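Long-range contacts in beta-glucanase (PDB 6EUG), which probably hydrolyses O-glycosyl bonds, this chain being the family 43 beta-1,3-galactosidase part of a longer protein and holding glucoimidazole in its pocket: residues A[266-271]-A[322-327]; A[273-278]-A[361-366]; A[288-293]-A[301-306]. All coordinates share one frame; numbering follows the deposited sequence. Where two conformers were deposited one is given.

Interaction 1. Residues A[266-271]-A[322-327]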
ATOM      1  N   ALA A 266      -4.191   3.771  -1.411  1.00 13.02           N
ATOM      2  CA  ALA A 266      -3.884   4.031  -2.812  1.00 14.75           C
ATOM      3  C   ALA A 266      -4.008   5.553  -3.017  1.00 14.49           C
ATOM      4  O   ALA A 266      -4.902   6.199  -2.467  1.00 16.53           O
ATOM      5  CB  ALA A 266      -4.851   3.277  -3.730  1.00 16.78           C
ATOM      6  N   ILE A 267      -3.068   6.121  -3.752  1.00 14.85           N
ATOM      7  CA  ILE A 267      -2.892   7.593  -3.834  1.00 13.70           C
ATOM      8  C   ILE A 267      -2.555   8.096  -5.228  1.00 13.66           C
ATOM      9  O   ILE A 267      -1.851   7.415  -5.968  1.00 14.21           O
ATOM     10  CB  ILE A 267      -1.836   8.084  -2.817  1.00 14.92           C
ATOM     11  CG1 ILE A 267      -1.791   9.636  -2.739  1.00 16.13           C
ATOM     12  CG2 ILE A 267      -0.461   7.499  -3.096  1.00 17.36           C
ATOM     13  CD1 ILE A 267      -1.040  10.154  -1.514  1.00 17.99           C
ATOM     14  N   PHE A 268      -3.064   9.279  -5.563  1.00 14.41           N
ATOM     15  CA  PHE A 268      -2.682  10.029  -6.760  1.00 14.98           C
ATOM     16  C   PHE A 268      -2.774  11.532  -6.534  1.00 14.44           C
ATOM     17  O   PHE A 268      -3.337  11.995  -5.519  1.00 16.61           O
ATOM     18  CB  PHE A 268      -3.495   9.609  -8.021  1.00 14.94           C
ATOM     19  CG  PHE A 268      -4.943  10.046  -8.037  1.00 16.81           C
ATOM     20  CD1 PHE A 268      -5.900   9.344  -7.310  1.00 16.45           C
ATOM     21  CD2 PHE A 268      -5.372  11.079  -8.877  1.00 17.29           C
ATOM     22  CE1 PHE A 268      -7.243   9.695  -7.350  1.00 16.59           C
ATOM     23  CE2 PHE A 268      -6.734  11.456  -8.914  1.00 17.89           C
ATOM     24  CZ  PHE A 268      -7.664  10.752  -8.138  1.00 16.11           C
ATOM     25  N   LYS A 269      -2.218  12.296  -7.487  1.00 15.16           N
ATOM     26  CA  LYS A 269      -2.257  13.756  -7.459  1.00 15.81           C
ATOM     27  C   LYS A 269      -2.771  14.239  -8.806  1.00 15.44           C
ATOM     28  O   LYS A 269      -2.312  13.738  -9.846  1.00 15.91           O
ATOM     29  CB  LYS A 269      -0.872  14.351  -7.149  1.00 15.99           C
ATOM     30  CG  LYS A 269      -0.822  15.875  -7.100  1.00 16.66           C
ATOM     31  CD  LYS A 269       0.587  16.385  -6.823  1.00 18.39           C
ATOM     32  CE  LYS A 269       0.566  17.881  -6.502  1.00 17.49           C
ATOM     33  NZ  LYS A 269       1.884  18.477  -6.184  1.00 17.80           N
ATOM     34  N   LYS A 270      -3.720  15.191  -8.768  1.00 14.73           N
ATOM     35  CA  LYS A 270      -4.314  15.777  -9.977  1.00 14.23           C
ATOM     36  C   LYS A 270      -4.501  17.278  -9.824  1.00 14.19           C
ATOM     37  O   LYS A 270      -5.235  17.727  -8.924  1.00 15.50           O
ATOM     38  CB  LYS A 270      -5.669  15.094 -10.300  1.00 15.77           C
ATOM     39  CG  LYS A 270      -6.388  15.637 -11.562  1.00 18.06           C
ATOM     40  CD  LYS A 270      -7.638  14.811 -11.858  1.00 23.69           C
ATOM     41  CE  LYS A 270      -8.391  15.263 -13.102  1.00 29.53           C
ATOM     42  NZ  LYS A 270      -9.277  16.420 -12.781  1.00 29.64           N
ATOM     43  N   GLU A 271      -3.898  18.058 -10.726  1.00 16.62           N
ATOM     44  CA  GLU A 271      -4.059  19.529 -10.731  1.00 18.25           C
ATOM     45  C   GLU A 271      -3.833  20.164  -9.355  1.00 17.54           C
ATOM     46  O   GLU A 271      -4.632  20.970  -8.883  1.00 18.60           O
ATOM     47  CB  GLU A 271      -5.440  19.881 -11.310  1.00 23.36           C
ATOM     48  CG  GLU A 271      -5.564  19.419 -12.753  1.00 26.87           C
ATOM     49  CD  GLU A 271      -6.905  19.696 -13.384  1.00 31.90           C
ATOM     50  OE1 GLU A 271      -7.945  19.649 -12.710  1.00 31.28           O
ATOM     51  OE2 GLU A 271      -6.903  19.957 -14.589  1.00 43.67           O
ATOM     52  N   THR A 322      -5.857  -1.381  -3.987  1.00 14.32           N
ATOM     53  CA  THR A 322      -4.386  -1.639  -4.004  1.00 12.97           C
ATOM     54  C   THR A 322      -3.509  -0.565  -4.650  1.00 12.30           C
ATOM     55  O   THR A 322      -2.380  -0.392  -4.213  1.00 13.35           O
ATOM     56  CB  THR A 322      -4.004  -3.050  -4.496  1.00 13.25           C
ATOM     57  OG1 THR A 322      -2.615  -3.331  -4.208  1.00 15.11           O
ATOM     58  CG2 THR A 322      -4.304  -3.270  -5.975  1.00 14.29           C
ATOM     59  N   TYR A 323      -3.988   0.118  -5.697  1.00 12.19           N
ATOM     60  CA  TYR A 323      -3.138   1.068  -6.433  1.00 11.68           C
ATOM     61  C   TYR A 323      -3.983   1.972  -7.327  1.00 12.62           C
ATOM     62  O   TYR A 323      -5.061   1.571  -7.790  1.00 13.75           O
ATOM     63  CB  TYR A 323      -2.097   0.277  -7.325  1.00 11.96           C
ATOM     64  CG  TYR A 323      -0.951   1.167  -7.833  1.00 13.39           C
ATOM     65  CD1 TYR A 323       0.056   1.587  -6.965  1.00 15.32           C
ATOM     66  CD2 TYR A 323      -0.872   1.559  -9.173  1.00 12.62           C
ATOM     67  CE1 TYR A 323       1.071   2.446  -7.386  1.00 16.75           C
ATOM     68  CE2 TYR A 323       0.142   2.404  -9.611  1.00 14.59           C
ATOM     69  CZ  TYR A 323       1.124   2.831  -8.719  1.00 16.36           C
ATOM     70  OH  TYR A 323       2.130   3.672  -9.139  1.00 20.32           O
ATOM     71  N   ILE A 324      -3.465   3.172  -7.602  1.00 13.23           N
ATOM     72  CA  ILE A 324      -4.042   4.048  -8.608  1.00 15.03           C
ATOM     73  C   ILE A 324      -2.972   4.340  -9.668  1.00 14.81           C
ATOM     74  O   ILE A 324      -1.929   4.958  -9.374  1.00 15.59           O
ATOM     75  CB  ILE A 324      -4.725   5.307  -8.004  1.00 16.23           C
ATOM     76  CG1 ILE A 324      -6.020   4.844  -7.256  1.00 19.51           C
ATOM     77  CG2 ILE A 324      -5.174   6.248  -9.141  1.00 16.91           C
ATOM     78  CD1 ILE A 324      -6.560   5.798  -6.243  1.00 22.44           C
ATOM     79  N   LEU A 325      -3.235   3.854 -10.896  1.00 15.18           N
ATOM     80  CA  LEU A 325      -2.306   4.006 -12.048  1.00 16.94           C
ATOM     81  C   LEU A 325      -2.614   5.286 -12.814  1.00 16.20           C
ATOM     82  O   LEU A 325      -3.712   5.386 -13.399  1.00 17.11           O
ATOM     83  CB  LEU A 325      -2.466   2.835 -13.026  1.00 21.38           C
ATOM     84  CG  LEU A 325      -1.658   2.819 -14.333  1.00 26.34           C
ATOM     85  CD1 LEU A 325      -0.153   2.839 -14.083  1.00 25.87           C
ATOM     86  CD2 LEU A 325      -2.098   1.641 -15.183  1.00 28.88           C
ATOM     87  N   PRO A 326      -1.652   6.227 -12.878  1.00 16.48           N
ATOM     88  CA  PRO A 326      -1.840   7.365 -13.793  1.00 17.92           C
ATOM     89  C   PRO A 326      -1.432   7.023 -15.233  1.00 19.72           C
ATOM     90  O   PRO A 326      -0.474   6.258 -15.427  1.00 17.43           O
ATOM     91  CB  PRO A 326      -0.894   8.442 -13.224  1.00 21.98           C
ATOM     92  CG  PRO A 326      -0.281   7.865 -11.977  1.00 24.42           C
ATOM     93  CD  PRO A 326      -0.419   6.381 -12.072  1.00 19.76           C
ATOM     94  N   LEU A 327      -2.141   7.586 -16.222  1.00 18.71           N
ATOM     95  CA  LEU A 327      -1.720   7.586 -17.621  1.00 19.07           C
ATOM     96  C   LEU A 327      -1.531   9.063 -18.013  1.00 19.12           C
ATOM     97  O   LEU A 327      -2.453   9.679 -18.514  1.00 19.59           O
ATOM     98  CB  LEU A 327      -2.768   6.917 -18.545  1.00 21.42           C
ATOM     99  CG  LEU A 327      -3.106   5.428 -18.328  1.00 24.19           C
ATOM    100  CD1 LEU A 327      -4.042   4.948 -19.437  1.00 27.83           C
ATOM    101  CD2 LEU A 327      -1.856   4.571 -18.326  1.00 23.51           C
TER
HETATM  102  O   HOH W   1      -1.466   4.219  -5.348  1.00 13.94           O
HETATM  103  O   HOH W   2      -0.461   7.060  -8.295  1.00 25.34           O
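Ala-266 sets its CB against the backbone of strand 322-327, 3.8 Å from Tyr-323 N, and also meets the delta methyl of Ile-324, with 3.9 Å between Ala-266 CB and Ile-324 CD1. At Ile-267 the contact passes to the backbone and to water. One water accepts from both Ile-267 N (3.0 Å) and Ile-324 N (3.2 Å); a second lies between the carbonyls, 2.7 Å from Ile-267 O and 2.8 Å from Ile-324 O. CB of Ile-267 leads away from strand 322-327, and its side chain packs on Phe-218, Met-297 and Trp-301. These two strands run nearly parallel, with an angle of 22° between them, and meet through side chains and two bridging waters, with no direct backbone bond; they are the innermost strands of neighbouring blades in the five-bladed beta-propeller of family 43. Each belongs to its own sheet, and in the second sheet Thr-322 and Tyr-323 both face Met-336 in a classic beta bulge. Phe-268 then turns its ring toward Ile-324: chi1 of 72° tucks CG between the backbone N and carbonyl carbon, and CD1 comes within 3.7 Å of Ile-324 CG2, the ring lying obliquely to that methyl. Ile-324 CD1 lies near the same ring carbon, so both branches of the isoleucine pack around Phe-268 CD1, and the ring also meets Phe-333.

Interaction 2. Residues A[273-278]-A[361-366]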
ATOM      1  N   THR A 273      -3.931  18.719  -6.278  1.00 15.46           N
ATOM      2  CA  THR A 273      -4.661  18.138  -5.160  1.00 15.78           C
ATOM      3  C   THR A 273      -4.332  16.646  -5.023  1.00 15.19           C
ATOM      4  O   THR A 273      -4.271  15.912  -6.031  1.00 14.48           O
ATOM      5  CB  THR A 273      -6.180  18.297  -5.345  1.00 17.25           C
ATOM      6  OG1 THR A 273      -6.491  19.688  -5.418  1.00 19.83           O
ATOM      7  CG2 THR A 273      -6.940  17.635  -4.211  1.00 16.34           C
ATOM      8  N   TYR A 274      -4.069  16.249  -3.782  1.00 13.48           N
ATOM      9  CA  TYR A 274      -3.811  14.839  -3.422  1.00 13.94           C
ATOM     10  C   TYR A 274      -5.132  14.129  -3.074  1.00 13.89           C
ATOM     11  O   TYR A 274      -5.990  14.665  -2.320  1.00 15.66           O
ATOM     12  CB  TYR A 274      -2.817  14.749  -2.256  1.00 14.23           C
ATOM     13  CG  TYR A 274      -1.465  15.357  -2.559  1.00 14.23           C
ATOM     14  CD1 TYR A 274      -1.259  16.730  -2.390  1.00 15.17           C
ATOM     15  CD2 TYR A 274      -0.421  14.599  -3.088  1.00 16.24           C
ATOM     16  CE1 TYR A 274      -0.049  17.315  -2.667  1.00 16.88           C
ATOM     17  CE2 TYR A 274       0.806  15.194  -3.382  1.00 19.69           C
ATOM     18  CZ  TYR A 274       0.973  16.561  -3.192  1.00 18.24           C
ATOM     19  OH  TYR A 274       2.156  17.254  -3.499  1.00 19.27           O
ATOM     20  N   TRP A 275      -5.270  12.907  -3.589  1.00 13.64           N
ATOM     21  CA  TRP A 275      -6.462  12.066  -3.382  1.00 12.32           C
ATOM     22  C   TRP A 275      -6.005  10.671  -2.956  1.00 14.77           C
ATOM     23  O   TRP A 275      -5.209  10.005  -3.675  1.00 17.36           O
ATOM     24  CB  TRP A 275      -7.292  11.927  -4.672  1.00 13.44           C
ATOM     25  CG  TRP A 275      -7.870  13.219  -5.213  1.00 15.17           C
ATOM     26  CD1 TRP A 275      -7.412  13.923  -6.310  1.00 16.72           C
ATOM     27  CD2 TRP A 275      -8.986  13.975  -4.700  1.00 16.57           C
ATOM     28  NE1 TRP A 275      -8.156  15.073  -6.497  1.00 17.27           N
ATOM     29  CE2 TRP A 275      -9.131  15.129  -5.539  1.00 16.80           C
ATOM     30  CE3 TRP A 275      -9.871  13.804  -3.630  1.00 16.74           C
ATOM     31  CZ2 TRP A 275     -10.136  16.071  -5.348  1.00 18.87           C
ATOM     32  CZ3 TRP A 275     -10.878  14.768  -3.427  1.00 16.30           C
ATOM     33  CH2 TRP A 275     -10.995  15.883  -4.294  1.00 18.42           C
ATOM     34  N   MET A 276      -6.519  10.187  -1.834  1.00 14.90           N
ATOM     35  CA  MET A 276      -6.173   8.839  -1.354  1.00 13.87           C
ATOM     36  C   MET A 276      -7.452   8.029  -1.078  1.00 13.61           C
ATOM     37  O   MET A 276      -8.409   8.536  -0.470  1.00 15.78           O
ATOM     38  CB  MET A 276      -5.320   8.946  -0.077  1.00 16.24           C
ATOM     39  CG  MET A 276      -4.819   7.631   0.483  1.00 16.03           C
ATOM     40  SD  MET A 276      -3.301   7.725   1.464  1.00 21.60           S
ATOM     41  CE  MET A 276      -3.549   9.081   2.616  1.00 21.79           C
ATOM     42  N   ILE A 277      -7.448   6.777  -1.519  1.00 13.76           N
ATOM     43  CA  ILE A 277      -8.547   5.821  -1.259  1.00 10.63           C
ATOM     44  C   ILE A 277      -8.022   4.755  -0.315  1.00 13.65           C
ATOM     45  O   ILE A 277      -6.931   4.206  -0.529  1.00 14.94           O
ATOM     46  CB  ILE A 277      -9.166   5.207  -2.553  1.00 11.12           C
ATOM     47  CG1 ILE A 277      -9.772   6.327  -3.413  1.00 14.45           C
ATOM     48  CG2 ILE A 277     -10.185   4.110  -2.221  1.00 14.38           C
ATOM     49  CD1 ILE A 277     -10.309   5.904  -4.774  1.00 14.35           C
ATOM     50  N   THR A 278      -8.838   4.456   0.699  1.00 13.73           N
ATOM     51  CA  THR A 278      -8.537   3.435   1.691  1.00 13.26           C
ATOM     52  C   THR A 278      -9.731   2.526   1.941  1.00 14.73           C
ATOM     53  O   THR A 278     -10.871   2.860   1.556  1.00 16.65           O
ATOM     54  CB  THR A 278      -8.090   4.095   3.012  1.00 13.68           C
ATOM     55  OG1 THR A 278      -9.125   4.968   3.484  1.00 14.09           O
ATOM     56  CG2 THR A 278      -6.843   4.935   2.815  1.00 15.24           C
ATOM     57  N   GLY A 361     -14.644  18.443  -9.531  1.00 25.05           N
ATOM     58  CA  GLY A 361     -13.359  17.749  -9.632  1.00 22.63           C
ATOM     59  C   GLY A 361     -13.084  16.583  -8.678  1.00 21.78           C
ATOM     60  O   GLY A 361     -11.936  16.099  -8.604  1.00 21.97           O
ATOM     61  N   VAL A 362     -14.096  16.133  -7.943  0.50 20.02           N
ATOM     62  CA  VAL A 362     -13.871  15.077  -6.958  0.50 21.47           C
ATOM     63  C   VAL A 362     -14.085  13.683  -7.593  0.50 20.33           C
ATOM     64  O   VAL A 362     -15.103  13.428  -8.261  0.50 19.20           O
ATOM     65  CB  VAL A 362     -14.634  15.304  -5.626  0.50 24.58           C
ATOM     66  CG1 VAL A 362     -15.417  16.608  -5.626  0.50 21.49           C
ATOM     67  CG2 VAL A 362     -15.482  14.108  -5.269  0.50 27.05           C
ATOM     68  N   PRO A 363     -13.093  12.789  -7.428  1.00 16.66           N
ATOM     69  CA  PRO A 363     -13.118  11.499  -8.115  1.00 18.56           C
ATOM     70  C   PRO A 363     -14.247  10.580  -7.627  1.00 18.96           C
ATOM     71  O   PRO A 363     -14.602  10.605  -6.432  1.00 18.95           O
ATOM     72  CB  PRO A 363     -11.747  10.900  -7.789  1.00 17.74           C
ATOM     73  CG  PRO A 363     -11.339  11.537  -6.477  1.00 16.96           C
ATOM     74  CD  PRO A 363     -11.916  12.926  -6.524  1.00 15.94           C
ATOM     75  N   PHE A 364     -14.844   9.850  -8.566  1.00 16.74           N
ATOM     76  CA  PHE A 364     -15.797   8.765  -8.249  1.00 15.95           C
ATOM     77  C   PHE A 364     -15.536   7.562  -9.145  1.00 15.24           C
ATOM     78  O   PHE A 364     -14.841   7.691 -10.159  1.00 17.45           O
ATOM     79  CB  PHE A 364     -17.278   9.220  -8.305  1.00 19.25           C
ATOM     80  CG  PHE A 364     -17.786   9.578  -9.692  1.00 19.09           C
ATOM     81  CD1 PHE A 364     -17.576  10.857 -10.228  1.00 19.50           C
ATOM     82  CD2 PHE A 364     -18.485   8.655 -10.450  1.00 21.38           C
ATOM     83  CE1 PHE A 364     -18.038  11.185 -11.491  1.00 22.18           C
ATOM     84  CE2 PHE A 364     -18.952   8.980 -11.720  1.00 21.91           C
ATOM     85  CZ  PHE A 364     -18.727  10.258 -12.248  1.00 22.01           C
ATOM     86  N   ILE A 365     -16.052   6.383  -8.763  1.00 19.09           N
ATOM     87  CA  ILE A 365     -15.746   5.134  -9.486  1.00 18.55           C
ATOM     88  C   ILE A 365     -17.054   4.333  -9.721  1.00 19.56           C
ATOM     89  O   ILE A 365     -17.723   4.015  -8.751  1.00 19.59           O
ATOM     90  CB  ILE A 365     -14.724   4.272  -8.703  1.00 20.48           C
ATOM     91  CG1 ILE A 365     -13.382   5.041  -8.503  1.00 19.08           C
ATOM     92  CG2 ILE A 365     -14.456   2.956  -9.434  1.00 20.69           C
ATOM     93  CD1 ILE A 365     -12.602   4.545  -7.319  1.00 22.57           C
ATOM     94  N   LYS A 366     -17.391   4.051 -11.002  1.00 19.58           N
ATOM     95  CA  LYS A 366     -18.514   3.160 -11.399  1.00 20.72           C
ATOM     96  C   LYS A 366     -18.016   1.811 -11.902  1.00 20.07           C
ATOM     97  O   LYS A 366     -16.975   1.767 -12.575  1.00 20.29           O
ATOM     98  CB  LYS A 366     -19.353   3.782 -12.516  1.00 23.71           C
TER
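Pro-363 plants its CD squarely on the six-membered ring of the Trp-275 indole, 3.4 Å from the centroid and only 5° off the ring normal, a CH-pi contact. Pro-363 CG slides along the same face toward the ring fusion, 3.8 Å from Trp-275 CD2, so the pyrrolidine is a blunt bump pressed on a flat plate. The plate is held from its opposite face by Thr-273, whose CG2 lies toward the rim, and the indole is thus sandwiched between a methyl of its own strand and the proline. Gly-361 O approaches obliquely, 3.7 Å from Trp-275 CZ2, as does Val-362 CB, 3.9 Å from Trp-275 CH2. Such side-chain packing, with the Trp-275 and Pro-363 CA atoms 8.2 Å apart, is how adjoining blades of a beta-propeller lie face against face: strand 273-279 belongs to one four-stranded blade and strand 363-366 to the next. Two residues along each strand the same faces meet again, now through slender knobs. Ile-277 and Ile-365 reach toward each other tip to tip, CD1 to CD1, at 3.7 Å. In both, CG1 stands anti to the carbonyl carbon (chi1 -62° in Ile-277 and -60° in Ile-365), which sends the delta methyls across the interface. Phe-335 touches both isoleucines, and Val-355 and Phe-357 of the second blade lie against Pro-363, whereas Leu-291 and Thr-293 flank Trp-275 on the first.

Interaction 3. Residues A[288-293]-A[301-306]; sequences KARLLT and WKQLPN
Thr-293 and Lys-302 exchange a pair of backbone bonds, Thr-293 N to Lys-302 O and Lys-302 N to Thr-293 O, each 2.9 Å. Leu-304 N gives a shorter and straighter bond to Leu-291 O, 2.7 Å at 169°. The return bond is missing: Leu-291 N is buried and has no partner in the model. Weaker CA-H...O contacts lie beside these bonds, among them Leu-292 CA to Lys-302 O at 3.3 Å. Beyond the strand, the amide of Asn-306, with CG anti to the backbone N (chi1 179°), crosses Lys-288 obliquely, ND2 at 3.4 Å from Lys-288 CG, and OD1 comes close to Ala-289 CB, but its polar ends are satisfied by others: OD1 by Cys-308 N, ND2 by Ala-313 O. Thr-293 OG1 bonds to Tyr-274 O and Trp-301 NE1 to Met-297 O, while Arg-290 NH1 serves both Asn-262 and Gly-260. Apolar contacts occur on both faces: Trp-301 CE3 lies 3.9 Å from Leu-292 CB on one, and Leu-304 CD1 lies 3.7 Å from Thr-293 CG2 on the other. With strand 302-304 outermost in its sheet, this antiparallel beta hairpin forms the outer edge of a propeller blade.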
ATOM      1  N   LYS A 288     -16.783  -0.588   3.227  1.00 17.12           N
ATOM      2  CA  LYS A 288     -17.019   0.664   2.551  1.00 16.92           C
ATOM      3  C   LYS A 288     -15.715   1.434   2.374  1.00 16.98           C
ATOM      4  O   LYS A 288     -14.982   1.662   3.354  1.00 17.53           O
ATOM      5  CB  LYS A 288     -18.033   1.492   3.383  1.00 22.36           C
ATOM      6  CG  LYS A 288     -18.634   2.656   2.654  1.00 24.68           C
ATOM      7  CD  LYS A 288     -19.584   3.464   3.539  1.00 29.98           C
ATOM      8  CE  LYS A 288     -20.883   2.726   3.840  1.00 33.30           C
ATOM      9  NZ  LYS A 288     -21.850   3.673   4.468  1.00 37.79           N
ATOM     10  N   ALA A 289     -15.392   1.793   1.136  1.00 16.40           N
ATOM     11  CA  ALA A 289     -14.161   2.601   0.857  1.00 15.46           C
ATOM     12  C   ALA A 289     -14.297   4.019   1.405  1.00 15.93           C
ATOM     13  O   ALA A 289     -15.414   4.521   1.550  1.00 18.02           O
ATOM     14  CB  ALA A 289     -13.868   2.659  -0.649  1.00 16.92           C
ATOM     15  N   ARG A 290     -13.156   4.632   1.747  1.00 14.67           N
ATOM     16  CA  ARG A 290     -13.078   6.028   2.167  1.00 14.32           C
ATOM     17  C   ARG A 290     -12.269   6.808   1.109  1.00 13.16           C
ATOM     18  O   ARG A 290     -11.329   6.240   0.470  1.00 14.20           O
ATOM     19  CB  ARG A 290     -12.374   6.163   3.540  1.00 15.32           C
ATOM     20  CG  ARG A 290     -13.006   5.339   4.685  1.00 16.87           C
ATOM     21  CD  ARG A 290     -12.418   3.959   4.896  1.00 17.30           C
ATOM     22  NE  ARG A 290     -13.078   3.312   6.026  1.00 20.05           N
ATOM     23  CZ  ARG A 290     -12.675   3.313   7.295  1.00 18.53           C
ATOM     24  NH1 ARG A 290     -11.551   3.912   7.683  1.00 19.72           N
ATOM     25  NH2 ARG A 290     -13.428   2.692   8.189  1.00 21.28           N
ATOM     26  N   LEU A 291     -12.620   8.085   0.943  1.00 13.81           N
ATOM     27  CA  LEU A 291     -11.838   9.053   0.149  1.00 15.62           C
ATOM     28  C   LEU A 291     -11.224  10.111   1.067  1.00 15.00           C
ATOM     29  O   LEU A 291     -11.941  10.728   1.855  1.00 15.37           O
ATOM     30  CB  LEU A 291     -12.706   9.731  -0.910  1.00 15.38           C
ATOM     31  CG  LEU A 291     -12.040  10.736  -1.842  1.00 15.83           C
ATOM     32  CD1 LEU A 291     -10.949  10.030  -2.656  1.00 15.27           C
ATOM     33  CD2 LEU A 291     -13.051  11.402  -2.763  1.00 17.60           C
ATOM     34  N   LEU A 292      -9.906  10.308   0.957  1.00 14.50           N
ATOM     35  CA  LEU A 292      -9.176  11.290   1.755  1.00 15.62           C
ATOM     36  C   LEU A 292      -8.502  12.308   0.824  1.00 16.21           C
ATOM     37  O   LEU A 292      -8.072  11.938  -0.274  1.00 16.86           O
ATOM     38  CB  LEU A 292      -8.168  10.631   2.659  1.00 14.86           C
ATOM     39  CG  LEU A 292      -8.577   9.288   3.344  1.00 14.53           C
ATOM     40  CD1 LEU A 292      -7.394   8.669   4.071  1.00 16.74           C
ATOM     41  CD2 LEU A 292      -9.729   9.491   4.328  1.00 16.61           C
ATOM     42  N   THR A 293      -8.407  13.566   1.250  1.00 14.51           N
ATOM     43  CA  THR A 293      -7.785  14.618   0.411  1.00 14.84           C
ATOM     44  C   THR A 293      -6.962  15.638   1.207  1.00 15.31           C
ATOM     45  O   THR A 293      -7.267  15.928   2.403  1.00 14.81           O
ATOM     46  CB  THR A 293      -8.852  15.308  -0.473  1.00 14.00           C
ATOM     47  OG1 THR A 293      -8.270  16.177  -1.463  1.00 15.67           O
ATOM     48  CG2 THR A 293      -9.837  16.123   0.387  1.00 15.50           C
ATOM     49  N   TRP A 301      -5.229  16.675   6.289  1.00 13.53           N
ATOM     50  CA  TRP A 301      -6.100  15.859   5.439  1.00 14.39           C
ATOM     51  C   TRP A 301      -7.573  15.841   5.949  1.00 13.88           C
ATOM     52  O   TRP A 301      -7.831  16.025   7.148  1.00 15.98           O
ATOM     53  CB  TRP A 301      -5.574  14.419   5.347  1.00 15.18           C
ATOM     54  CG  TRP A 301      -4.249  14.244   4.551  1.00 14.01           C
ATOM     55  CD1 TRP A 301      -2.982  14.668   4.888  1.00 14.56           C
ATOM     56  CD2 TRP A 301      -4.137  13.630   3.287  1.00 14.04           C
ATOM     57  NE1 TRP A 301      -2.082  14.318   3.886  1.00 14.04           N
ATOM     58  CE2 TRP A 301      -2.777  13.714   2.883  1.00 14.75           C
ATOM     59  CE3 TRP A 301      -5.077  13.055   2.404  1.00 13.44           C
ATOM     60  CZ2 TRP A 301      -2.330  13.181   1.663  1.00 15.65           C
ATOM     61  CZ3 TRP A 301      -4.632  12.547   1.204  1.00 15.01           C
ATOM     62  CH2 TRP A 301      -3.274  12.626   0.832  1.00 14.97           C
ATOM     63  N   LYS A 302      -8.505  15.611   5.004  1.00 15.15           N
ATOM     64  CA  LYS A 302      -9.964  15.611   5.226  1.00 18.64           C
ATOM     65  C   LYS A 302     -10.568  14.330   4.669  1.00 15.73           C
ATOM     66  O   LYS A 302     -10.085  13.821   3.648  1.00 14.95           O
ATOM     67  CB  LYS A 302     -10.690  16.775   4.474  1.00 23.08           C
ATOM     68  CG  LYS A 302     -10.173  18.178   4.684  1.00 26.26           C
ATOM     69  CD  LYS A 302     -11.188  19.238   4.325  1.00 27.53           C
ATOM     70  CE  LYS A 302     -11.235  19.593   2.861  1.00 34.98           C
ATOM     71  NZ  LYS A 302     -11.381  21.082   2.704  1.00 37.34           N
ATOM     72  N   GLN A 303     -11.618  13.824   5.317  1.00 15.25           N
ATOM     73  CA  GLN A 303     -12.321  12.640   4.872  1.00 14.39           C
ATOM     74  C   GLN A 303     -13.612  13.006   4.143  1.00 13.56           C
ATOM     75  O   GLN A 303     -14.443  13.794   4.669  1.00 15.59           O
ATOM     76  CB  GLN A 303     -12.598  11.700   6.052  1.00 13.71           C
ATOM     77  CG  GLN A 303     -13.372  10.434   5.654  1.00 14.49           C
ATOM     78  CD  GLN A 303     -13.437   9.400   6.760  1.00 15.42           C
ATOM     79  OE1 GLN A 303     -12.847   9.590   7.835  1.00 17.65           O
ATOM     80  NE2 GLN A 303     -14.162   8.301   6.510  1.00 17.31           N
ATOM     81  N   LEU A 304     -13.767  12.459   2.937  1.00 13.75           N
ATOM     82  CA  LEU A 304     -14.957  12.615   2.076  1.00 15.55           C
ATOM     83  C   LEU A 304     -15.772  11.309   1.917  1.00 15.98           C
ATOM     84  O   LEU A 304     -15.317  10.220   2.340  1.00 14.76           O
ATOM     85  CB  LEU A 304     -14.515  13.156   0.698  1.00 16.52           C
ATOM     86  CG  LEU A 304     -14.237  14.671   0.510  1.00 19.15           C
ATOM     87  CD1 LEU A 304     -13.248  15.256   1.513  1.00 19.79           C
ATOM     88  CD2 LEU A 304     -13.671  14.891  -0.878  1.00 21.58           C
ATOM     89  N   PRO A 305     -17.012  11.400   1.329  1.00 15.72           N
ATOM     90  CA  PRO A 305     -17.807  10.161   1.184  1.00 16.56           C
ATOM     91  C   PRO A 305     -17.180   9.108   0.269  1.00 16.28           C
ATOM     92  O   PRO A 305     -16.326   9.463  -0.569  1.00 16.25           O
ATOM     93  CB  PRO A 305     -19.124  10.652   0.594  1.00 20.15           C
ATOM     94  CG  PRO A 305     -19.224  12.095   1.071  1.00 18.31           C
ATOM     95  CD  PRO A 305     -17.803  12.594   0.954  1.00 16.72           C
ATOM     96  N   ASN A 306     -17.637   7.850   0.445  1.00 15.07           N
ATOM     97  CA  ASN A 306     -17.211   6.677  -0.357  1.00 15.49           C
ATOM     98  C   ASN A 306     -17.188   7.074  -1.831  1.00 16.47           C
ATOM     99  O   ASN A 306     -18.190   7.540  -2.348  1.00 18.31           O
ATOM    100  CB  ASN A 306     -18.190   5.501  -0.121  1.00 17.36           C
ATOM    101  CG  ASN A 306     -17.866   4.223  -0.921  1.00 18.53           C
ATOM    102  OD1 ASN A 306     -16.880   4.130  -1.661  1.00 19.93           O
ATOM    103  ND2 ASN A 306     -18.720   3.205  -0.740  1.00 22.34           N
TER

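How the interactions relate
From the N terminus, the chain lays down 266-271, 273-278 and 288-293 in turn, successive neighbours in one blade. Interaction 3 closes first, after seven intervening residues, when 301-306 folds back as that blade's last strand. It is nested inside the loops of the other two. Interaction 1 closes across 50 residues, when the chain lays down 322-327 on the innermost strand of the next blade, and interaction 2 across 82, when 361-366 returns on the outer side of that blade. Interactions 1 and 2 cross, because their segments alternate. Interaction 3 completes a single blade, while interactions 1 and 2 join it to the next, near the axis and farther out.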